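DUF5037 domain-containing protein (Ruminococcus gnavus, PDB 4GL6) is of unknown function and belongs to the DUF5037 family, folding as a single chain with two four-stranded beta sheets and several helices. Local coordinates at residues Y41-S46 and K51-G56; I8-Y13 and F22-W27; K192-E195 and D201-S204. One frame throughout, in Å; residues are numbered along the deposited sequence.

Overall arrangement
All three contacts are buried, contact 2 farthest out: its centre is about 19 Å from that of the chain, against about 11 and 12 Å for contacts 1 and 3. Contacts 1 and 2 belong to the same antiparallel sheet: contact 1 pairs its two middle strands, and contact 2 lays helix 6-18 against edge strand 22-28. Their centres are about 9 Å apart, and Thr43 links them through backbone bonds to strand 22-28. Contact 1 uses backbone hydrogen bonds and a ring, contact 2 one carboxylate bond and an aliphatic touch. Contact 3 joins helix 184-194 to the loop before helix 204-210, without a hydrogen bond between its segments. Pro53 packs on Leu194 and Glu195.

Contact 1 of 3, residues Y41-S46 and K51-G56; sequences YATCIS and KHPFEG
Cys44 and Phe54 form an antiparallel hydrogen-bonded pair at the turn end of the beta hairpin made by strands 40-46 and 54-59. Cys44 N gives a bond to Phe54 O at 2.7 Å, and Phe54 N returns one to Cys44 O at 2.8 Å. The Phe54 ring bends back over its partner. Its CG sits between its own backbone N and carbonyl carbon (chi1 64°), which brings one ring face over Cys44 CB, a CH-pi contact with CB 4.0 Å from the ring centroid. The Cys44 sulfur approaches the ring obliquely. Ala42 and Gly56 form the next hydrogen-bonded pair. Between the two lies the non-hydrogen-bonded pair Thr43 and Glu55. On that face Thr43 CG2 runs beside Pro53 CB at 3.6 Å, and Ile45 CG2 meets the same proline. Farther out, Tyr75 meets the Phe54 ring, and Leu14 of helix 6-18 touches Cys44. With an alanine in place of Phe54, Cys44 CB would probably lose its ring cover and a gap is likely to open beside Tyr75. Backbone bonds thus set the pairing, while apolar contacts back it on both faces.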
ATOM      1  N   TYR A  41       5.466  10.812 -12.632  1.00 43.53           N
ATOM      2  CA  TYR A  41       4.938   9.946 -11.562  1.00 43.97           C
ATOM      3  C   TYR A  41       3.416  10.171 -11.474  1.00 41.69           C
ATOM      4  O   TYR A  41       2.968  11.217 -11.043  1.00 43.24           O
ATOM      5  CB  TYR A  41       5.670  10.206 -10.228  1.00 43.54           C
ATOM      6  CG  TYR A  41       7.174   9.946 -10.317  1.00 44.56           C
ATOM      7  CD1 TYR A  41       7.696   8.657 -10.132  1.00 42.12           C
ATOM      8  CD2 TYR A  41       8.080  10.995 -10.598  1.00 42.99           C
ATOM      9  CE1 TYR A  41       9.068   8.425 -10.222  1.00 42.62           C
ATOM     10  CE2 TYR A  41       9.452  10.770 -10.694  1.00 42.05           C
ATOM     11  CZ  TYR A  41       9.945   9.490 -10.508  1.00 43.78           C
ATOM     12  OH  TYR A  41      11.309   9.263 -10.610  1.00 46.54           O
ATOM     13  N   ALA A  42       2.654   9.159 -11.871  1.00 41.48           N
ATOM     14  CA  ALA A  42       1.200   9.206 -11.968  1.00 45.36           C
ATOM     15  C   ALA A  42       0.483   8.386 -10.889  1.00 48.54           C
ATOM     16  O   ALA A  42       0.777   7.196 -10.751  1.00 47.20           O
ATOM     17  CB  ALA A  42       0.803   8.655 -13.342  1.00 43.15           C
ATOM     18  N   THR A  43      -0.469   9.003 -10.168  1.00 45.80           N
ATOM     19  CA  THR A  43      -1.322   8.305  -9.194  1.00 44.22           C
ATOM     20  C   THR A  43      -2.544   7.815  -9.966  1.00 45.56           C
ATOM     21  O   THR A  43      -3.347   8.624 -10.437  1.00 46.97           O
ATOM     22  CB  THR A  43      -1.734   9.227  -8.048  1.00 41.97           C
ATOM     23  OG1 THR A  43      -0.556   9.538  -7.307  1.00 44.13           O
ATOM     24  CG2 THR A  43      -2.753   8.568  -7.125  1.00 40.40           C
ATOM     25  N   CYS A  44      -2.680   6.496 -10.067  1.00 45.66           N
ATOM     26  CA  CYS A  44      -3.722   5.855 -10.874  1.00 50.33           C
ATOM     27  C   CYS A  44      -4.673   4.976 -10.059  1.00 48.32           C
ATOM     28  O   CYS A  44      -4.313   4.517  -8.985  1.00 50.28           O
ATOM     29  CB  CYS A  44      -3.037   4.962 -11.937  1.00 55.09           C
ATOM     30  SG  CYS A  44      -1.673   5.698 -12.900  1.00 58.14           S
ATOM     31  N   ILE A  45      -5.882   4.754 -10.579  1.00 48.82           N
ATOM     32  CA  ILE A  45      -6.848   3.787 -10.016  1.00 53.06           C
ATOM     33  C   ILE A  45      -7.468   2.983 -11.157  1.00 57.15           C
ATOM     34  O   ILE A  45      -7.482   3.446 -12.305  1.00 54.78           O
ATOM     35  CB  ILE A  45      -7.987   4.451  -9.198  1.00 54.16           C
ATOM     36  CG1 ILE A  45      -8.797   5.459 -10.037  1.00 61.73           C
ATOM     37  CG2 ILE A  45      -7.413   5.156  -7.977  1.00 50.58           C
ATOM     38  CD1 ILE A  45     -10.047   5.970  -9.349  1.00 63.44           C
ATOM     39  N   SER A  46      -7.927   1.772 -10.848  1.00 60.20           N
ATOM     40  CA  SER A  46      -8.724   0.986 -11.790  1.00 61.63           C
ATOM     41  C   SER A  46     -10.159   1.322 -11.368  1.00 65.74           C
ATOM     42  O   SER A  46     -10.423   1.471 -10.165  1.00 65.62           O
ATOM     43  CB  SER A  46      -8.436  -0.522 -11.705  1.00 63.56           C
ATOM     44  OG  SER A  46      -8.998  -1.134 -10.558  1.00 64.11           O
ATOM     45  N   LYS A  51     -11.052   3.005  -4.768  1.00 59.54           N
ATOM     46  CA  LYS A  51     -10.640   3.629  -3.502  1.00 61.85           C
ATOM     47  C   LYS A  51      -9.143   3.451  -3.177  1.00 57.88           C
ATOM     48  O   LYS A  51      -8.672   4.103  -2.254  1.00 55.13           O
ATOM     49  CB  LYS A  51     -11.473   3.076  -2.338  1.00 72.08           C
ATOM     50  CG  LYS A  51     -12.989   3.202  -2.459  1.00 82.70           C
ATOM     51  CD  LYS A  51     -13.543   4.601  -2.173  1.00 83.65           C
ATOM     52  CE  LYS A  51     -15.077   4.590  -2.201  1.00 84.84           C
ATOM     53  NZ  LYS A  51     -15.706   5.816  -1.636  1.00 82.92           N
ATOM     54  N   HIS A  52      -8.410   2.602  -3.919  1.00 52.95           N
ATOM     55  CA  HIS A  52      -6.987   2.291  -3.641  1.00 45.85           C
ATOM     56  C   HIS A  52      -6.022   2.622  -4.749  1.00 45.20           C
ATOM     57  O   HIS A  52      -5.731   1.770  -5.623  1.00 46.92           O
ATOM     58  CB  HIS A  52      -6.859   0.839  -3.279  1.00 51.08           C
ATOM     59  CG  HIS A  52      -7.535   0.510  -1.999  1.00 55.13           C
ATOM     60  ND1 HIS A  52      -6.932   0.694  -0.809  1.00 57.06           N
ATOM     61  CD2 HIS A  52      -8.812   0.051  -1.737  1.00 53.05           C
ATOM     62  CE1 HIS A  52      -7.767   0.335   0.159  1.00 54.97           C
ATOM     63  NE2 HIS A  52      -8.925  -0.057  -0.407  1.00 55.92           N
ATOM     64  N   PRO A  53      -5.475   3.847  -4.728  1.00 43.28           N
ATOM     65  CA  PRO A  53      -4.594   4.249  -5.823  1.00 44.33           C
ATOM     66  C   PRO A  53      -3.217   3.595  -5.819  1.00 43.79           C
ATOM     67  O   PRO A  53      -2.787   3.057  -4.807  1.00 42.07           O
ATOM     68  CB  PRO A  53      -4.469   5.761  -5.637  1.00 45.01           C
ATOM     69  CG  PRO A  53      -4.699   5.981  -4.192  1.00 46.30           C
ATOM     70  CD  PRO A  53      -5.608   4.908  -3.710  1.00 45.42           C
ATOM     71  N   PHE A  54      -2.563   3.630  -6.979  1.00 46.86           N
ATOM     72  CA  PHE A  54      -1.202   3.112  -7.156  1.00 48.15           C
ATOM     73  C   PHE A  54      -0.389   4.028  -8.054  1.00 50.13           C
ATOM     74  O   PHE A  54      -0.957   4.684  -8.929  1.00 55.41           O
ATOM     75  CB  PHE A  54      -1.207   1.701  -7.708  1.00 48.14           C
ATOM     76  CG  PHE A  54      -1.783   1.566  -9.086  1.00 47.66           C
ATOM     77  CD1 PHE A  54      -3.161   1.491  -9.274  1.00 46.93           C
ATOM     78  CD2 PHE A  54      -0.940   1.454 -10.206  1.00 49.02           C
ATOM     79  CE1 PHE A  54      -3.694   1.353 -10.552  1.00 48.62           C
ATOM     80  CE2 PHE A  54      -1.462   1.301 -11.484  1.00 47.85           C
ATOM     81  CZ  PHE A  54      -2.844   1.249 -11.658  1.00 50.24           C
ATOM     82  N   GLU A  55       0.927   4.067  -7.822  1.00 51.55           N
ATOM     83  CA  GLU A  55       1.824   4.942  -8.574  1.00 50.62           C
ATOM     84  C   GLU A  55       2.476   4.185  -9.723  1.00 49.49           C
ATOM     85  O   GLU A  55       2.751   3.001  -9.622  1.00 56.39           O
ATOM     86  CB  GLU A  55       2.878   5.581  -7.666  1.00 52.63           C
ATOM     87  CG  GLU A  55       3.533   6.818  -8.254  1.00 52.85           C
ATOM     88  CD  GLU A  55       4.485   7.498  -7.282  1.00 62.38           C
ATOM     89  OE1 GLU A  55       5.514   6.861  -6.952  1.00 58.90           O
ATOM     90  OE2 GLU A  55       4.223   8.678  -6.878  1.00 61.30           O
ATOM     91  N   GLY A  56       2.657   4.894 -10.831  1.00 49.83           N
ATOM     92  CA  GLY A  56       3.305   4.408 -12.044  1.00 45.39           C
ATOM     93  C   GLY A  56       4.309   5.461 -12.497  1.00 45.08           C
ATOM     94  O   GLY A  56       4.135   6.652 -12.243  1.00 47.32           O
TER

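Contact 2 of 3, residues I8-Y13 and F22-W27; sequences IKIETY and FEVLSW
Glu11 and Ile10 of helix 6-18 meet strand 22-28, the edge strand of an antiparallel four-stranded sheet. This is helix-on-sheet packing. The short segments run in roughly opposite directions, at 148°, and their axes come within 7.7 Å.

The polar part is a single side-chain to backbone hydrogen bond. Val24 N donates its N-H to Glu11 OE2 at 3.1 Å. The bond is nearly straight, with 172° at the hydrogen, and it uses the anti lone pair of the oxygen, the one turned away from OE1. The Glu11 chain is extended beyond CG (chi2 170°), which carries the carboxylate from the helix across to the strand. Its CG also passes Phe22 O at 3.7 Å, and Glu11 OE2 lies 3.6 Å from Glu23 CA. Glu23 brings a second carboxylate nearby, with OE2 5.7 Å from Glu11 OE2. Lys47 forms a salt bridge with Glu23 OE1 and would probably ease any repulsion between the two acids.

The apolar part is made by Ile10 and Val24, whose side chains cross at about a right angle. Ile10 also touches Ala42 of strand 40-46 and Tyr58 of strand 54-59, so it packs across three strands of the sheet. Phe22 lies against Leu14 of the same helix and against Phe54 of strand 54-59, and it meets Tyr75 edge-to-face.

The strand carries a classic beta bulge, where Leu25 and Ser26 both face Thr43. Across the contact, the Ile10 and Val24 branches meet methyl to methyl, CG2 to CG2, at 3.6 Å.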
ATOM      1  N   ILE A   8      -4.479  10.974 -20.582  1.00 68.18           N
ATOM      2  CA  ILE A   8      -5.175  10.145 -21.569  1.00 69.75           C
ATOM      3  C   ILE A   8      -4.214   9.100 -22.153  1.00 70.86           C
ATOM      4  O   ILE A   8      -4.629   7.962 -22.400  1.00 73.28           O
ATOM      5  CB  ILE A   8      -5.865  10.992 -22.690  1.00 74.66           C
ATOM      6  CG1 ILE A   8      -7.105  11.751 -22.157  1.00 76.71           C
ATOM      7  CG2 ILE A   8      -6.290  10.129 -23.883  1.00 72.23           C
ATOM      8  CD1 ILE A   8      -6.860  12.871 -21.152  1.00 80.04           C
ATOM      9  N   LYS A   9      -2.946   9.478 -22.355  1.00 68.50           N
ATOM     10  CA  LYS A   9      -1.943   8.535 -22.865  1.00 67.24           C
ATOM     11  C   LYS A   9      -1.746   7.368 -21.882  1.00 63.67           C
ATOM     12  O   LYS A   9      -1.743   6.205 -22.296  1.00 70.41           O
ATOM     13  CB  LYS A   9      -0.600   9.226 -23.169  1.00 67.54           C
ATOM     14  CG  LYS A   9      -0.597  10.231 -24.325  1.00 70.24           C
ATOM     15  CD  LYS A   9       0.821  10.729 -24.606  1.00 69.87           C
ATOM     16  CE  LYS A   9       0.872  11.781 -25.706  1.00 71.34           C
ATOM     17  NZ  LYS A   9       2.260  12.229 -26.009  1.00 69.69           N
ATOM     18  N   ILE A  10      -1.634   7.691 -20.594  1.00 57.03           N
ATOM     19  CA  ILE A  10      -1.439   6.694 -19.531  1.00 53.85           C
ATOM     20  C   ILE A  10      -2.677   5.819 -19.376  1.00 55.69           C
ATOM     21  O   ILE A  10      -2.554   4.593 -19.302  1.00 55.85           O
ATOM     22  CB  ILE A  10      -1.076   7.342 -18.168  1.00 51.18           C
ATOM     23  CG1 ILE A  10       0.285   8.046 -18.265  1.00 49.71           C
ATOM     24  CG2 ILE A  10      -0.993   6.287 -17.056  1.00 46.88           C
ATOM     25  CD1 ILE A  10       0.616   8.957 -17.115  1.00 46.56           C
ATOM     26  N   GLU A  11      -3.852   6.447 -19.320  1.00 58.33           N
ATOM     27  CA  GLU A  11      -5.139   5.722 -19.240  1.00 59.13           C
ATOM     28  C   GLU A  11      -5.304   4.747 -20.430  1.00 62.09           C
ATOM     29  O   GLU A  11      -5.703   3.588 -20.234  1.00 63.86           O
ATOM     30  CB  GLU A  11      -6.333   6.699 -19.164  1.00 60.76           C
ATOM     31  CG  GLU A  11      -6.484   7.438 -17.828  1.00 63.44           C
ATOM     32  CD  GLU A  11      -7.514   8.576 -17.834  1.00 67.98           C
ATOM     33  OE1 GLU A  11      -8.203   8.811 -18.854  1.00 73.66           O
ATOM     34  OE2 GLU A  11      -7.655   9.255 -16.791  1.00 68.98           O
ATOM     35  N   THR A  12      -4.974   5.214 -21.639  1.00 61.89           N
ATOM     36  CA  THR A  12      -5.085   4.385 -22.850  1.00 64.25           C
ATOM     37  C   THR A  12      -4.138   3.190 -22.805  1.00 62.63           C
ATOM     38  O   THR A  12      -4.533   2.078 -23.159  1.00 63.27           O
ATOM     39  CB  THR A  12      -4.830   5.202 -24.130  1.00 67.01           C
ATOM     40  OG1 THR A  12      -5.772   6.271 -24.178  1.00 69.91           O
ATOM     41  CG2 THR A  12      -4.979   4.345 -25.401  1.00 66.59           C
ATOM     42  N   TYR A  13      -2.907   3.419 -22.350  1.00 59.41           N
ATOM     43  CA  TYR A  13      -1.933   2.337 -22.216  1.00 58.45           C
ATOM     44  C   TYR A  13      -2.414   1.247 -21.236  1.00 57.42           C
ATOM     45  O   TYR A  13      -2.429   0.071 -21.590  1.00 61.67           O
ATOM     46  CB  TYR A  13      -0.536   2.859 -21.811  1.00 56.73           C
ATOM     47  CG  TYR A  13       0.299   1.774 -21.175  1.00 55.59           C
ATOM     48  CD1 TYR A  13       0.889   0.775 -21.948  1.00 56.94           C
ATOM     49  CD2 TYR A  13       0.430   1.700 -19.785  1.00 52.41           C
ATOM     50  CE1 TYR A  13       1.623  -0.252 -21.351  1.00 56.16           C
ATOM     51  CE2 TYR A  13       1.147   0.675 -19.186  1.00 52.03           C
ATOM     52  CZ  TYR A  13       1.741  -0.301 -19.966  1.00 52.43           C
ATOM     53  OH  TYR A  13       2.472  -1.288 -19.354  1.00 49.44           O
ATOM     54  N   PHE A  22      -9.133   2.466 -16.445  1.00 67.87           N
ATOM     55  CA  PHE A  22      -8.411   3.143 -15.380  1.00 63.00           C
ATOM     56  C   PHE A  22      -8.588   4.648 -15.481  1.00 63.50           C
ATOM     57  O   PHE A  22      -9.029   5.162 -16.506  1.00 66.98           O
ATOM     58  CB  PHE A  22      -6.903   2.873 -15.504  1.00 60.47           C
ATOM     59  CG  PHE A  22      -6.509   1.426 -15.370  1.00 59.98           C
ATOM     60  CD1 PHE A  22      -6.700   0.528 -16.431  1.00 63.01           C
ATOM     61  CD2 PHE A  22      -5.882   0.962 -14.205  1.00 56.52           C
ATOM     62  CE1 PHE A  22      -6.328  -0.814 -16.314  1.00 63.82           C
ATOM     63  CE2 PHE A  22      -5.501  -0.371 -14.085  1.00 59.08           C
ATOM     64  CZ  PHE A  22      -5.728  -1.266 -15.138  1.00 61.43           C
ATOM     65  N   GLU A  23      -8.221   5.331 -14.398  1.00 63.53           N
ATOM     66  CA  GLU A  23      -8.261   6.785 -14.303  1.00 63.84           C
ATOM     67  C   GLU A  23      -6.951   7.232 -13.647  1.00 59.79           C
ATOM     68  O   GLU A  23      -6.501   6.619 -12.684  1.00 56.51           O
ATOM     69  CB  GLU A  23      -9.484   7.234 -13.477  1.00 71.36           C
ATOM     70  CG  GLU A  23      -9.708   8.748 -13.408  1.00 79.93           C
ATOM     71  CD  GLU A  23     -10.955   9.170 -12.627  1.00 91.52           C
ATOM     72  OE1 GLU A  23     -11.686   8.309 -12.088  1.00101.06           O
ATOM     73  OE2 GLU A  23     -11.211  10.390 -12.545  1.00 93.30           O
ATOM     74  N   VAL A  24      -6.322   8.258 -14.211  1.00 60.09           N
ATOM     75  CA  VAL A  24      -5.144   8.883 -13.628  1.00 53.10           C
ATOM     76  C   VAL A  24      -5.740   9.994 -12.783  1.00 51.12           C
ATOM     77  O   VAL A  24      -6.292  10.936 -13.326  1.00 52.37           O
ATOM     78  CB  VAL A  24      -4.174   9.452 -14.692  1.00 53.62           C
ATOM     79  CG1 VAL A  24      -3.128  10.351 -14.037  1.00 50.32           C
ATOM     80  CG2 VAL A  24      -3.505   8.318 -15.471  1.00 51.01           C
ATOM     81  N   LEU A  25      -5.663   9.867 -11.461  1.00 52.39           N
ATOM     82  CA  LEU A  25      -6.196  10.899 -10.544  1.00 49.93           C
ATOM     83  C   LEU A  25      -5.360  12.172 -10.599  1.00 48.26           C
ATOM     84  O   LEU A  25      -5.895  13.265 -10.544  1.00 49.88           O
ATOM     85  CB  LEU A  25      -6.293  10.377  -9.105  1.00 48.12           C
ATOM     86  CG  LEU A  25      -7.221   9.173  -8.890  1.00 48.67           C
ATOM     87  CD1 LEU A  25      -7.132   8.705  -7.450  1.00 44.11           C
ATOM     88  CD2 LEU A  25      -8.673   9.476  -9.266  1.00 50.18           C
ATOM     89  N   SER A  26      -4.048  12.019 -10.702  1.00 51.39           N
ATOM     90  CA  SER A  26      -3.115  13.154 -10.807  1.00 50.06           C
ATOM     91  C   SER A  26      -1.732  12.660 -11.208  1.00 50.93           C
ATOM     92  O   SER A  26      -1.435  11.450 -11.167  1.00 49.36           O
ATOM     93  CB  SER A  26      -2.979  13.896  -9.479  1.00 46.55           C
ATOM     94  OG  SER A  26      -2.447  13.049  -8.468  1.00 42.40           O
ATOM     95  N   TRP A  27      -0.897  13.602 -11.612  1.00 50.40           N
ATOM     96  CA  TRP A  27       0.476  13.277 -11.926  1.00 47.96           C
ATOM     97  C   TRP A  27       1.393  14.403 -11.652  1.00 48.16           C
ATOM     98  O   TRP A  27       1.028  15.576 -11.722  1.00 53.03           O
ATOM     99  CB  TRP A  27       0.667  12.685 -13.322  1.00 45.81           C
ATOM    100  CG  TRP A  27       0.334  13.559 -14.483  1.00 46.38           C
ATOM    101  CD1 TRP A  27      -0.820  13.535 -15.248  1.00 47.27           C
ATOM    102  CD2 TRP A  27       1.179  14.573 -15.102  1.00 47.08           C
ATOM    103  NE1 TRP A  27      -0.754  14.447 -16.255  1.00 49.68           N
ATOM    104  CE2 TRP A  27       0.409  15.110 -16.223  1.00 48.97           C
ATOM    105  CE3 TRP A  27       2.444  15.088 -14.844  1.00 45.96           C
ATOM    106  CZ2 TRP A  27       0.900  16.116 -17.039  1.00 50.79           C
ATOM    107  CZ3 TRP A  27       2.933  16.103 -15.674  1.00 47.60           C
ATOM    108  CH2 TRP A  27       2.176  16.604 -16.748  1.00 50.46           C
TER

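Contact 3 of 3, residues K192-E195 and D201-S204; sequences KILE and DEGS
The CA atoms of Ile193 and Glu202 lie 6.5 Å apart, where residues of helix 184-194 face the loop that leads into helix 204-210. The loop joins two successive helices, with Gly203 at the N-cap position of the second. Gly203 has a positive phi of 104°, a backbone shape in which a side chain would be jammed against the carbonyl oxygen of Glu202.

No hydrogen bond joins the two segments. Methyl groups of Ile193 and Leu194 lie against the backbone and side chain of Glu202. Ile193 and Glu202 cross at about a right angle. The CG2 methyl of Ile193, anti to the backbone N, is the branch that reaches the loop backbone at Glu202 O, 3.4 Å away, and it meets Glu202 CB at 4.0 Å. Ile193 also packs on Asn205, Phe206 and Ile209, and so bridges the loop and the helix that follows it.

Leu194 meets the other part of the Glu202 side chain. The glutamate is bent at chi2 (89°) rather than extended, and its CG comes 4.1 Å from Leu194 CD2. Its polar end has a partner on strand 99-104: Gln102 NE2 is hydrogen-bonded to OE2. That same OE2 has an aliphatic neighbour too, for Leu194 CD2 lies 3.9 Å from Glu202 OE2.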
ATOM      1  N   LYS A 192     -10.680  10.497   3.041  1.00 49.10           N
ATOM      2  CA  LYS A 192     -10.809  11.308   1.814  1.00 47.01           C
ATOM      3  C   LYS A 192      -9.466  11.560   1.109  1.00 44.91           C
ATOM      4  O   LYS A 192      -9.427  11.663  -0.112  1.00 49.63           O
ATOM      5  CB  LYS A 192     -11.522  12.639   2.083  1.00 48.98           C
ATOM      6  CG  LYS A 192     -12.926  12.563   2.695  1.00 53.19           C
ATOM      7  CD  LYS A 192     -13.973  11.673   2.024  1.00 58.71           C
ATOM      8  CE  LYS A 192     -15.153  11.485   2.974  1.00 62.68           C
ATOM      9  NZ  LYS A 192     -16.337  10.792   2.401  1.00 69.82           N
ATOM     10  N   ILE A 193      -8.374  11.625   1.873  1.00 43.41           N
ATOM     11  CA  ILE A 193      -7.010  11.824   1.333  1.00 39.10           C
ATOM     12  C   ILE A 193      -6.420  10.501   0.823  1.00 37.47           C
ATOM     13  O   ILE A 193      -5.852  10.454  -0.267  1.00 37.36           O
ATOM     14  CB  ILE A 193      -6.091  12.472   2.382  1.00 38.50           C
ATOM     15  CG1 ILE A 193      -6.630  13.869   2.778  1.00 38.65           C
ATOM     16  CG2 ILE A 193      -4.675  12.593   1.829  1.00 37.32           C
ATOM     17  CD1 ILE A 193      -5.948  14.518   3.971  1.00 38.21           C
ATOM     18  N   LEU A 194      -6.557   9.442   1.621  1.00 38.67           N
ATOM     19  CA  LEU A 194      -6.102   8.083   1.262  1.00 40.31           C
ATOM     20  C   LEU A 194      -6.705   7.546  -0.037  1.00 43.77           C
ATOM     21  O   LEU A 194      -6.066   6.761  -0.722  1.00 51.57           O
ATOM     22  CB  LEU A 194      -6.365   7.089   2.414  1.00 40.50           C
ATOM     23  CG  LEU A 194      -5.548   7.261   3.707  1.00 38.09           C
ATOM     24  CD1 LEU A 194      -6.239   6.633   4.915  1.00 39.69           C
ATOM     25  CD2 LEU A 194      -4.141   6.718   3.557  1.00 32.38           C
ATOM     26  N   GLU A 195      -7.929   7.963  -0.359  1.00 47.51           N
ATOM     27  CA  GLU A 195      -8.597   7.557  -1.599  1.00 50.79           C
ATOM     28  C   GLU A 195      -7.948   8.089  -2.888  1.00 48.56           C
ATOM     29  O   GLU A 195      -8.154   7.495  -3.949  1.00 54.21           O
ATOM     30  CB  GLU A 195     -10.091   7.959  -1.583  1.00 57.11           C
ATOM     31  CG  GLU A 195     -10.972   7.118  -0.662  1.00 60.94           C
ATOM     32  CD  GLU A 195     -12.399   7.642  -0.518  1.00 64.97           C
ATOM     33  OE1 GLU A 195     -12.833   8.545  -1.278  1.00 66.18           O
ATOM     34  OE2 GLU A 195     -13.107   7.103   0.355  1.00 64.74           O
ATOM     35  N   ASP A 201       2.795   9.466  -0.038  1.00 45.46           N
ATOM     36  CA  ASP A 201       2.552  10.691  -0.811  1.00 49.40           C
ATOM     37  C   ASP A 201       1.231  11.391  -0.393  1.00 46.60           C
ATOM     38  O   ASP A 201       0.685  12.198  -1.160  1.00 50.77           O
ATOM     39  CB  ASP A 201       2.554  10.359  -2.320  1.00 56.66           C
ATOM     40  CG  ASP A 201       2.997  11.548  -3.237  1.00 74.71           C
ATOM     41  OD1 ASP A 201       3.115  12.717  -2.797  1.00 84.21           O
ATOM     42  OD2 ASP A 201       3.259  11.291  -4.439  1.00 85.53           O
ATOM     43  N   GLU A 202       0.752  11.127   0.825  1.00 43.16           N
ATOM     44  CA  GLU A 202      -0.515  11.713   1.301  1.00 44.74           C
ATOM     45  C   GLU A 202      -0.510  13.227   1.521  1.00 41.72           C
ATOM     46  O   GLU A 202      -1.558  13.834   1.431  1.00 45.73           O
ATOM     47  CB  GLU A 202      -1.018  11.040   2.583  1.00 48.08           C
ATOM     48  CG  GLU A 202      -1.302   9.543   2.473  1.00 52.03           C
ATOM     49  CD  GLU A 202      -0.138   8.616   2.752  1.00 50.03           C
ATOM     50  OE1 GLU A 202       0.998   9.086   2.949  1.00 49.42           O
ATOM     51  OE2 GLU A 202      -0.371   7.387   2.766  1.00 45.04           O
ATOM     52  N   GLY A 203       0.638  13.816   1.846  1.00 41.36           N
ATOM     53  CA  GLY A 203       0.767  15.268   2.058  1.00 47.15           C
ATOM     54  C   GLY A 203       0.864  15.710   3.508  1.00 50.16           C
ATOM     55  O   GLY A 203       0.587  14.923   4.409  1.00 45.45           O
ATOM     56  N   SER A 204       1.246  16.981   3.725  1.00 52.55           N
ATOM     57  CA  SER A 204       1.456  17.506   5.080  1.00 52.69           C
ATOM     58  C   SER A 204       0.177  17.548   5.924  1.00 52.77           C
ATOM     59  O   SER A 204       0.239  17.244   7.121  1.00 61.39           O
ATOM     60  CB  SER A 204       2.198  18.862   5.080  1.00 58.68           C
ATOM     61  OG  SER A 204       1.555  19.841   4.286  1.00 65.39           O
TER